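Local coordinates for protein DNMT2 (Spodoptera frugiperda, PDB 4H0N) that probably transfers a methyl group from S-adenosyl-L-methionine to a cytosine in the anticodon loop of tRNA(Asp), and to cytosine in DNA, at residues 139-144 with 164-169; 171-176 with 328-333; 145-150 with 179-184. The protein carries 3 engineered substitutions. All coordinates share one frame; numbering follows the deposited sequence.

Interaction 1: residues 139-144 with 164-169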
loop_
_atom_site.group_PDB
_atom_site.type_symbol
_atom_site.label_atom_id
_atom_site.label_comp_id
_atom_site.label_asym_id
_atom_site.label_seq_id
_atom_site.Cartn_x
_atom_site.Cartn_y
_atom_site.Cartn_z
ATOM N N CYS A 139 -23.742 -14.258 3.167
ATOM C CA CYS A 139 -22.991 -15.275 3.897
ATOM C C CYS A 139 -22.936 -14.978 5.392
ATOM O O CYS A 139 -22.076 -15.495 6.107
ATOM C CB CYS A 139 -21.578 -15.409 3.328
ATOM S SG CYS A 139 -21.531 -15.840 1.568
ATOM N N ASN A 140 -23.866 -14.141 5.845
ATOM C CA ASN A 140 -23.971 -13.736 7.251
ATOM C C ASN A 140 -22.706 -13.068 7.826
ATOM O O ASN A 140 -22.313 -13.304 8.973
ATOM C CB ASN A 140 -24.453 -14.908 8.104
ATOM C CG ASN A 140 -25.615 -15.654 7.454
ATOM O OD1 ASN A 140 -26.745 -15.159 7.405
ATOM N ND2 ASN A 140 -25.335 -16.847 6.941
ATOM N N PHE A 141 -22.088 -12.222 7.006
ATOM C CA PHE A 141 -20.977 -11.394 7.429
ATOM C C PHE A 141 -21.496 -10.024 7.824
ATOM O O PHE A 141 -22.440 -9.512 7.201
ATOM C CB PHE A 141 -19.950 -11.257 6.302
ATOM C CG PHE A 141 -18.909 -12.341 6.300
ATOM C CD1 PHE A 141 -17.708 -12.151 6.955
ATOM C CD2 PHE A 141 -19.130 -13.553 5.652
ATOM C CE1 PHE A 141 -16.741 -13.134 6.971
ATOM C CE2 PHE A 141 -18.160 -14.549 5.663
ATOM C CZ PHE A 141 -16.964 -14.337 6.328
ATOM N N ILE A 142 -20.906 -9.445 8.869
ATOM C CA ILE A 142 -21.152 -8.046 9.196
ATOM C C ILE A 142 -19.867 -7.284 8.909
ATOM O O ILE A 142 -18.780 -7.865 8.937
ATOM C CB ILE A 142 -21.548 -7.854 10.651
ATOM C CG1 ILE A 142 -20.576 -8.582 11.587
ATOM C CG2 ILE A 142 -22.966 -8.356 10.874
ATOM C CD1 ILE A 142 -20.903 -8.368 13.054
ATOM N N TYR A 143 -19.971 -5.990 8.627
ATOM C CA TYR A 143 -18.824 -5.261 8.093
ATOM C C TYR A 143 -18.806 -3.768 8.398
ATOM O O TYR A 143 -19.815 -3.173 8.766
ATOM C CB TYR A 143 -18.785 -5.444 6.579
ATOM C CG TYR A 143 -20.007 -4.883 5.890
ATOM C CD1 TYR A 143 -20.006 -3.596 5.375
ATOM C CD2 TYR A 143 -21.172 -5.636 5.772
ATOM C CE1 TYR A 143 -21.123 -3.076 4.751
ATOM C CE2 TYR A 143 -22.295 -5.123 5.146
ATOM C CZ TYR A 143 -22.263 -3.843 4.638
ATOM O OH TYR A 143 -23.370 -3.320 4.018
ATOM N N GLN A 144 -17.635 -3.175 8.225
ATOM C CA GLN A 144 -17.505 -1.734 8.176
ATOM C C GLN A 144 -16.576 -1.342 7.023
ATOM O O GLN A 144 -15.500 -1.925 6.856
ATOM C CB GLN A 144 -16.956 -1.203 9.492
ATOM C CG GLN A 144 -16.795 0.299 9.508
ATOM C CD GLN A 144 -18.120 1.024 9.391
ATOM O OE1 GLN A 144 -18.877 1.117 10.360
ATOM N NE2 GLN A 144 -18.408 1.551 8.205
ATOM N N CYS A 164 -12.297 -2.597 4.054
ATOM C CA CYS A 164 -13.471 -3.282 4.554
ATOM C C CYS A 164 -13.060 -4.319 5.593
ATOM O O CYS A 164 -12.281 -5.228 5.302
ATOM C CB CYS A 164 -14.224 -3.951 3.404
ATOM S SG CYS A 164 -15.715 -4.822 3.930
ATOM N N THR A 165 -13.559 -4.162 6.813
ATOM C CA THR A 165 -13.372 -5.178 7.842
ATOM C C THR A 165 -14.653 -5.996 7.949
ATOM O O THR A 165 -15.654 -5.526 8.483
ATOM C CB THR A 165 -13.006 -4.562 9.206
ATOM O OG1 THR A 165 -13.877 -3.461 9.488
ATOM C CG2 THR A 165 -11.570 -4.064 9.198
ATOM N N ALA A 166 -14.624 -7.212 7.410
ATOM C CA ALA A 166 -15.802 -8.071 7.370
ATOM C C ALA A 166 -15.650 -9.209 8.362
ATOM O O ALA A 166 -14.556 -9.736 8.557
ATOM C CB ALA A 166 -16.025 -8.606 5.972
ATOM N N ARG A 167 -16.761 -9.594 8.973
ATOM C CA ARG A 167 -16.729 -10.457 10.137
ATOM C C ARG A 167 -18.020 -11.280 10.231
ATOM O O ARG A 167 -19.096 -10.802 9.859
ATOM C CB ARG A 167 -16.585 -9.570 11.365
ATOM C CG ARG A 167 -16.109 -10.254 12.601
ATOM C CD ARG A 167 -16.188 -9.282 13.753
ATOM N NE ARG A 167 -16.608 -9.942 14.985
ATOM C CZ ARG A 167 -15.826 -10.109 16.041
ATOM N NH1 ARG A 167 -14.580 -9.649 16.026
ATOM N NH2 ARG A 167 -16.294 -10.725 17.116
ATOM N N ARG A 168 -17.912 -12.516 10.718
ATOM C CA ARG A 168 -19.088 -13.364 10.924
ATOM C C ARG A 168 -19.942 -12.826 12.062
ATOM O O ARG A 168 -19.419 -12.449 13.113
ATOM C CB ARG A 168 -18.677 -14.812 11.197
ATOM C CG ARG A 168 -18.395 -15.615 9.938
ATOM C CD ARG A 168 -19.595 -16.457 9.525
ATOM N NE ARG A 168 -19.628 -16.706 8.083
ATOM C CZ ARG A 168 -18.792 -17.514 7.432
ATOM N NH1 ARG A 168 -17.836 -18.158 8.088
ATOM N NH2 ARG A 168 -18.909 -17.674 6.120
ATOM N N ASN A 169 -21.256 -12.790 11.859
ATOM C CA ASN A 169 -22.135 -12.114 12.810
ATOM C C ASN A 169 -22.428 -12.882 14.082
ATOM O O ASN A 169 -23.062 -12.349 14.986
ATOM C CB ASN A 169 -23.441 -11.642 12.155
ATOM C CG ASN A 169 -24.236 -12.771 11.516
ATOM O OD1 ASN A 169 -24.076 -13.944 11.855
ATOM N ND2 ASN A 169 -25.113 -12.411 10.586
#
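Strands 141-144 and 164-168 run antiparallel here, and Arg168 illustrates how an arginine can finish such a pair by folding back over its partner. Its CB leaves on the side turned from the opposing strand. Arg168 CG stands anti to the carbonyl carbon (chi1 -83°) and lies over one face of the Phe141 ring, toward the rim and 4.1 Å from Phe141 CZ. A bend at chi2 (-98°) carries CD past Asn140 O. Arg168 NE makes a weak but nearly straight bond to Cys139 O, 3.4 Å away in the guanidinium plane. At the tip, Arg168 CZ sits 3.5 Å from Phe141 CE2, the two planes 49° apart; Arg168 NH2 is 3.2 Å from that Phe141 CE2, and NH1 turns to weak partners, Asp110 O and the Asp113 carboxylate. Alongside, the backbones pair through Ile142 with Arg167 and Gln144 with Thr165, each pair bonded both ways, while Asn169 N reaches Asn140 O at 3.1 Å. Tyr143 and Ala166 share one face, against helix 127-138. Since Asn140 closes that helix in a Schellman motif, the guanidinium lies beside its carboxyl end, where its charge would probably be favoured although each polar bond is weak.

Interaction 2: residues 171-176 with 328-333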
loop_
_atom_site.group_PDB
_atom_site.type_symbol
_atom_site.label_atom_id
_atom_site.label_comp_id
_atom_site.label_asym_id
_atom_site.label_seq_id
_atom_site.Cartn_x
_atom_site.Cartn_y
_atom_site.Cartn_z
ATOM N N LEU A 171 -20.088 -13.976 16.049
ATOM C CA LEU A 171 -19.010 -13.666 16.967
ATOM C C LEU A 171 -19.292 -12.268 17.495
ATOM O O LEU A 171 -19.532 -11.345 16.716
ATOM C CB LEU A 171 -17.671 -13.704 16.233
ATOM C CG LEU A 171 -17.537 -14.811 15.181
ATOM C CD1 LEU A 171 -16.265 -14.647 14.359
ATOM C CD2 LEU A 171 -17.586 -16.185 15.832
ATOM N N THR A 172 -19.285 -12.117 18.813
ATOM C CA THR A 172 -19.646 -10.850 19.438
ATOM C C THR A 172 -18.684 -9.740 19.078
ATOM O O THR A 172 -17.520 -9.768 19.485
ATOM C CB THR A 172 -19.648 -10.967 20.957
ATOM O OG1 THR A 172 -18.448 -11.632 21.381
ATOM C CG2 THR A 172 -20.868 -11.746 21.420
ATOM N N TRP A 173 -19.186 -8.760 18.329
ATOM C CA TRP A 173 -18.384 -7.626 17.886
ATOM C C TRP A 173 -18.804 -6.328 18.571
ATOM O O TRP A 173 -19.825 -5.736 18.215
ATOM C CB TRP A 173 -18.498 -7.460 16.376
ATOM C CG TRP A 173 -17.354 -6.701 15.767
ATOM C CD1 TRP A 173 -16.131 -6.465 16.331
ATOM C CD2 TRP A 173 -17.325 -6.079 14.473
ATOM N NE1 TRP A 173 -15.346 -5.737 15.467
ATOM C CE2 TRP A 173 -16.055 -5.492 14.323
ATOM C CE3 TRP A 173 -18.253 -5.965 13.433
ATOM C CZ2 TRP A 173 -15.690 -4.798 13.173
ATOM C CZ3 TRP A 173 -17.887 -5.280 12.289
ATOM C CH2 TRP A 173 -16.618 -4.704 12.169
ATOM N N PRO A 174 -18.006 -5.878 19.550
ATOM C CA PRO A 174 -18.254 -4.666 20.338
ATOM C C PRO A 174 -18.269 -3.406 19.482
ATOM O O PRO A 174 -18.865 -2.409 19.873
ATOM C CB PRO A 174 -17.057 -4.618 21.293
ATOM C CG PRO A 174 -16.543 -6.016 21.338
ATOM C CD PRO A 174 -16.777 -6.566 19.976
ATOM N N PHE A 175 -17.621 -3.456 18.324
ATOM C CA PHE A 175 -17.497 -2.278 17.472
ATOM C C PHE A 175 -18.839 -1.743 16.977
ATOM O O PHE A 175 -19.608 -2.473 16.362
ATOM C CB PHE A 175 -16.594 -2.569 16.273
ATOM C CG PHE A 175 -16.342 -1.368 15.418
ATOM C CD1 PHE A 175 -15.514 -0.355 15.863
ATOM C CD2 PHE A 175 -16.948 -1.236 14.182
ATOM C CE1 PHE A 175 -15.283 0.758 15.089
ATOM C CE2 PHE A 175 -16.721 -0.119 13.403
ATOM C CZ PHE A 175 -15.887 0.877 13.857
ATOM N N LYS A 176 -19.113 -0.467 17.238
ATOM C CA LYS A 176 -20.353 0.151 16.768
ATOM C C LYS A 176 -20.302 0.524 15.280
ATOM O O LYS A 176 -20.075 1.683 14.925
ATOM C CB LYS A 176 -20.699 1.384 17.597
ATOM C CG LYS A 176 -22.136 1.842 17.406
ATOM C CD LYS A 176 -22.407 3.166 18.110
ATOM C CE LYS A 176 -23.894 3.341 18.401
ATOM N NZ LYS A 176 -24.729 2.945 17.234
ATOM N N LEU A 328 -6.946 -4.128 12.038
ATOM C CA LEU A 328 -6.895 -5.478 12.598
ATOM C C LEU A 328 -7.314 -5.490 14.066
ATOM O O LEU A 328 -8.046 -6.384 14.491
ATOM C CB LEU A 328 -5.505 -6.100 12.429
ATOM C CG LEU A 328 -5.146 -6.618 11.032
ATOM C CD1 LEU A 328 -3.678 -7.004 10.962
ATOM C CD2 LEU A 328 -6.018 -7.797 10.663
ATOM N N LYS A 329 -6.861 -4.500 14.833
ATOM C CA LYS A 329 -7.293 -4.363 16.226
ATOM C C LYS A 329 -8.805 -4.198 16.312
ATOM O O LYS A 329 -9.461 -4.825 17.144
ATOM C CB LYS A 329 -6.606 -3.180 16.910
ATOM C CG LYS A 329 -5.118 -3.367 17.102
ATOM C CD LYS A 329 -4.465 -2.107 17.635
ATOM C CE LYS A 329 -2.965 -2.163 17.435
ATOM N NZ LYS A 329 -2.243 -1.325 18.427
ATOM N N ILE A 330 -9.351 -3.360 15.441
ATOM C CA ILE A 330 -10.783 -3.111 15.424
ATOM C C ILE A 330 -11.557 -4.358 14.991
ATOM O O ILE A 330 -12.538 -4.746 15.629
ATOM C CB ILE A 330 -11.113 -1.921 14.507
ATOM C CG1 ILE A 330 -10.668 -0.619 15.172
ATOM C CG2 ILE A 330 -12.593 -1.868 14.188
ATOM C CD1 ILE A 330 -10.825 0.591 14.303
ATOM N N LEU A 331 -11.089 -4.992 13.920
ATOM C CA LEU A 331 -11.742 -6.173 13.367
ATOM C C LEU A 331 -11.853 -7.326 14.370
ATOM O O LEU A 331 -12.807 -8.105 14.328
ATOM C CB LEU A 331 -10.999 -6.639 12.111
ATOM C CG LEU A 331 -11.519 -7.895 11.395
ATOM C CD1 LEU A 331 -12.994 -7.755 11.036
ATOM C CD2 LEU A 331 -10.689 -8.207 10.158
ATOM N N PHE A 332 -10.886 -7.429 15.274
ATOM C CA PHE A 332 -10.816 -8.568 16.183
ATOM C C PHE A 332 -11.261 -8.252 17.610
ATOM O O PHE A 332 -11.234 -9.123 18.480
ATOM C CB PHE A 332 -9.404 -9.162 16.186
ATOM C CG PHE A 332 -9.067 -9.914 14.928
ATOM C CD1 PHE A 332 -9.045 -11.301 14.919
ATOM C CD2 PHE A 332 -8.790 -9.238 13.748
ATOM C CE1 PHE A 332 -8.742 -11.999 13.757
ATOM C CE2 PHE A 332 -8.489 -9.930 12.591
ATOM C CZ PHE A 332 -8.463 -11.311 12.595
ATOM N N GLU A 333 -11.679 -7.016 17.854
ATOM C CA GLU A 333 -12.125 -6.653 19.190
ATOM C C GLU A 333 -13.507 -7.245 19.466
ATOM O O GLU A 333 -13.641 -8.247 20.175
ATOM C CB GLU A 333 -12.140 -5.134 19.370
ATOM C CG GLU A 333 -13.377 -4.461 18.811
ATOM C CD GLU A 333 -13.268 -2.945 18.806
ATOM O OE1 GLU A 333 -14.323 -2.276 18.823
ATOM O OE2 GLU A 333 -12.133 -2.421 18.776
#
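In both Trp173 (chi1 -158°) and Phe175 (chi1 -175°) CG is anti to the backbone N, which extends the two side chains to the C-terminal part of helix 321-332. The indole arrives edge first: Trp173 NE1 donates to Ile330 O at 3.0 Å, nearly straight at 169°, the acceptor in the ring plane and the donor in the carbonyl plane. That oxygen also takes the backbone N-H of Glu333, so two donors grip it, and the in-plane bond probably helps to hold the indole's rotation. Ile330 sends CG2, likewise anti to its N, over one face of the Phe175 ring, a CH-pi contact 3.9 Å from the centroid. Phe175 CB rests above the Trp173 ring, near its rim. Glu333, its CG in the crowded position between N and C, runs extended beyond; Glu333 OE1 lies at the edge of the Phe175 ring, 3.4 Å from Phe175 CB, and Glu333 C is 3.4 Å from Pro174 CD. Trp173 leans on Ile142 and Arg167 of the sheet, so the loop bridges strands and helix. The case exemplifies a side-chain donor meeting a carbonyl near the end of a helix, here the C-terminal one of a Rossmann-like, class I methyltransferase fold.

Interaction 3: residues 145-150 with 179-184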
loop_
_atom_site.group_PDB
_atom_site.type_symbol
_atom_site.label_atom_id
_atom_site.label_comp_id
_atom_site.label_asym_id
_atom_site.label_seq_id
_atom_site.Cartn_x
_atom_site.Cartn_y
_atom_site.Cartn_z
ATOM N N GLU A 145 -17.002 -0.372 6.219
ATOM C CA GLU A 145 -16.150 0.189 5.178
ATOM C C GLU A 145 -15.451 1.454 5.664
ATOM O O GLU A 145 -16.036 2.258 6.385
ATOM C CB GLU A 145 -16.968 0.514 3.932
ATOM C CG GLU A 145 -17.630 -0.683 3.293
ATOM C CD GLU A 145 -18.303 -0.337 1.982
ATOM O OE1 GLU A 145 -19.157 0.576 1.973
ATOM O OE2 GLU A 145 -17.969 -0.970 0.958
ATOM N N PHE A 146 -14.198 1.630 5.261
ATOM C CA PHE A 146 -13.443 2.823 5.627
ATOM C C PHE A 146 -12.858 3.503 4.396
ATOM O O PHE A 146 -12.672 2.880 3.355
ATOM C CB PHE A 146 -12.281 2.472 6.557
ATOM C CG PHE A 146 -12.688 1.806 7.842
ATOM C CD1 PHE A 146 -12.849 0.432 7.904
ATOM C CD2 PHE A 146 -12.859 2.546 9.000
ATOM C CE1 PHE A 146 -13.196 -0.183 9.089
ATOM C CE2 PHE A 146 -13.207 1.937 10.187
ATOM C CZ PHE A 146 -13.372 0.574 10.231
ATOM N N LEU A 147 -12.572 4.791 4.534
ATOM C CA LEU A 147 -11.725 5.509 3.591
ATOM C C LEU A 147 -10.674 6.253 4.409
ATOM O O LEU A 147 -10.905 7.367 4.889
ATOM C CB LEU A 147 -12.538 6.475 2.727
ATOM C CG LEU A 147 -13.203 5.899 1.473
ATOM C CD1 LEU A 147 -14.074 6.944 0.791
ATOM C CD2 LEU A 147 -12.163 5.350 0.495
ATOM N N LEU A 148 -9.520 5.617 4.573
ATOM C CA LEU A 148 -8.491 6.114 5.466
ATOM C C LEU A 148 -7.236 6.564 4.753
ATOM O O LEU A 148 -6.820 5.995 3.739
ATOM C CB LEU A 148 -8.112 5.048 6.477
ATOM C CG LEU A 148 -9.245 4.623 7.397
ATOM C CD1 LEU A 148 -8.744 3.573 8.362
ATOM C CD2 LEU A 148 -9.792 5.826 8.143
ATOM N N CYS A 149 -6.640 7.602 5.320
ATOM C CA CYS A 149 -5.349 8.100 4.914
ATOM C C CYS A 149 -4.459 7.945 6.138
ATOM O O CYS A 149 -4.933 8.094 7.264
ATOM C CB CYS A 149 -5.481 9.569 4.537
ATOM S SG CYS A 149 -4.053 10.242 3.726
ATOM N N PRO A 150 -3.177 7.613 5.932
ATOM C CA PRO A 150 -2.233 7.490 7.047
ATOM C C PRO A 150 -2.018 8.814 7.785
ATOM O O PRO A 150 -1.524 8.812 8.908
ATOM C CB PRO A 150 -0.931 7.071 6.355
ATOM C CG PRO A 150 -1.347 6.446 5.099
ATOM C CD PRO A 150 -2.580 7.178 4.660
ATOM N N ASP A 179 -23.547 1.875 8.297
ATOM C CA ASP A 179 -23.530 1.725 6.843
ATOM C C ASP A 179 -22.727 2.805 6.110
ATOM O O ASP A 179 -22.141 2.537 5.063
ATOM C CB ASP A 179 -24.953 1.650 6.282
ATOM C CG ASP A 179 -25.630 0.317 6.563
ATOM O OD1 ASP A 179 -25.273 -0.342 7.562
ATOM O OD2 ASP A 179 -26.528 -0.067 5.786
ATOM N N GLU A 180 -22.711 4.024 6.646
ATOM C CA GLU A 180 -21.959 5.116 6.024
ATOM C C GLU A 180 -20.460 4.914 6.242
ATOM O O GLU A 180 -20.042 4.345 7.256
ATOM C CB GLU A 180 -22.407 6.480 6.566
ATOM C CG GLU A 180 -21.661 7.699 6.001
ATOM C CD GLU A 180 -21.645 8.873 6.975
ATOM O OE1 GLU A 180 -22.210 8.735 8.082
ATOM O OE2 GLU A 180 -21.063 9.929 6.640
ATOM N N ILE A 181 -19.664 5.374 5.279
ATOM C CA ILE A 181 -18.218 5.174 5.274
ATOM C C ILE A 181 -17.495 6.023 6.324
ATOM O O ILE A 181 -17.743 7.222 6.451
ATOM C CB ILE A 181 -17.633 5.457 3.870
ATOM C CG1 ILE A 181 -18.201 4.463 2.849
ATOM C CG2 ILE A 181 -16.110 5.426 3.895
ATOM C CD1 ILE A 181 -17.155 3.782 1.975
ATOM N N ILE A 182 -16.599 5.384 7.066
ATOM C CA ILE A 182 -15.837 6.042 8.120
ATOM C C ILE A 182 -14.562 6.676 7.574
ATOM O O ILE A 182 -13.773 6.019 6.900
ATOM C CB ILE A 182 -15.466 5.039 9.226
ATOM C CG1 ILE A 182 -16.718 4.577 9.969
ATOM C CG2 ILE A 182 -14.481 5.650 10.201
ATOM C CD1 ILE A 182 -16.430 3.648 11.131
ATOM N N THR A 183 -14.362 7.955 7.880
ATOM C CA THR A 183 -13.222 8.707 7.360
ATOM C C THR A 183 -12.029 8.714 8.310
ATOM O O THR A 183 -10.912 9.043 7.909
ATOM C CB THR A 183 -13.607 10.158 7.019
ATOM O OG1 THR A 183 -14.548 10.646 7.983
ATOM C CG2 THR A 183 -14.235 10.224 5.643
ATOM N N ARG A 184 -12.266 8.361 9.567
ATOM C CA ARG A 184 -11.174 8.221 10.524
ATOM C C ARG A 184 -11.543 7.326 11.702
ATOM O O ARG A 184 -12.676 7.342 12.173
ATOM C CB ARG A 184 -10.679 9.585 11.007
ATOM C CG ARG A 184 -11.739 10.485 11.597
ATOM C CD ARG A 184 -11.054 11.602 12.375
ATOM N NE ARG A 184 -11.973 12.468 13.110
ATOM C CZ ARG A 184 -12.666 12.084 14.179
ATOM N NH1 ARG A 184 -12.567 10.836 14.623
ATOM N NH2 ARG A 184 -13.471 12.940 14.795
HETATM O O HOH W 1 -8.782 9.487 6.823
#
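Residues 181-184 pass along the outer edge of strand 145-148 without forming a regular strand. The two run in broadly the same direction, 35° apart, and meet in a single backbone bridge between Phe146 and Ile182. Ile182 N donates to Glu145 O at 3.2 Å, and Leu147 N donates to Ile182 O at 2.9 Å; both bonds are almost straight and lie in the carbonyl plane, so Ile182 offers its N-H and its C=O to residues on either side of Phe146.

The close packing is centred on this bridge. Phe146 and Ile182 lie side by side, pointing the same way, with Phe146 CD2 3.6 Å from Ile182 CB and its CE2 against the CD1 methyl. Ile181 crosses both Leu147 and Glu145 obliquely: CG2, anti to the backbone N, meets Leu147 CG at 3.8 Å, while CD1 reaches Glu145 CB and OE1. An alanine here would lose both branches and would probably loosen the cover over Leu147 and over the aliphatic part of Glu145. The carboxylate of Glu145 has firmer partners, Arg129 in a salt bridge and Tyr162 through its hydroxyl.

Farther along, the contact slackens toward solvent. Thr183 and Arg184 set off away from the strand at CB, and Arg184 is poorly ordered. Leu148 CD2 still touches Thr183 O, at 3.4 Å, but beyond it a water takes over, accepting from Cys149 N at 3.2 Å and donating to Thr183 O.

On its other side, the strand is bonded to 161-168, through Phe146 with Tyr163 and Leu148 with Arg161, and the side chains of Phe146 and Leu148 continue onto Leu327 of helix 321-332, so that the 179-184 loop flanks the outermost strand of the large sheet.

Strand 141-148 supplies interactions 1 and 3, whose centres are 16 Å apart, and the loop after strand 161-168 supplies interactions 2 and 3. Arg167 joins interaction 1 to interaction 2, 10 Å away between centres: its NH1 lies 2.9 Å from Leu331 O, probably hydrogen-bonded. Ile182 gathers the other two around interaction 3, its CD1 3.6 Å from Gln144 CD and 3.9 Å from Phe175 CZ. All three wrap one border of the sheet. For interaction 1, the Cys164 side chain is about 11 Å from that of Ser76, which probably binds S-adenosyl-L-homocysteine, and that of Cys139 about 8 Å from the bound calcium; interactions 2 and 3 lie away from the known sites.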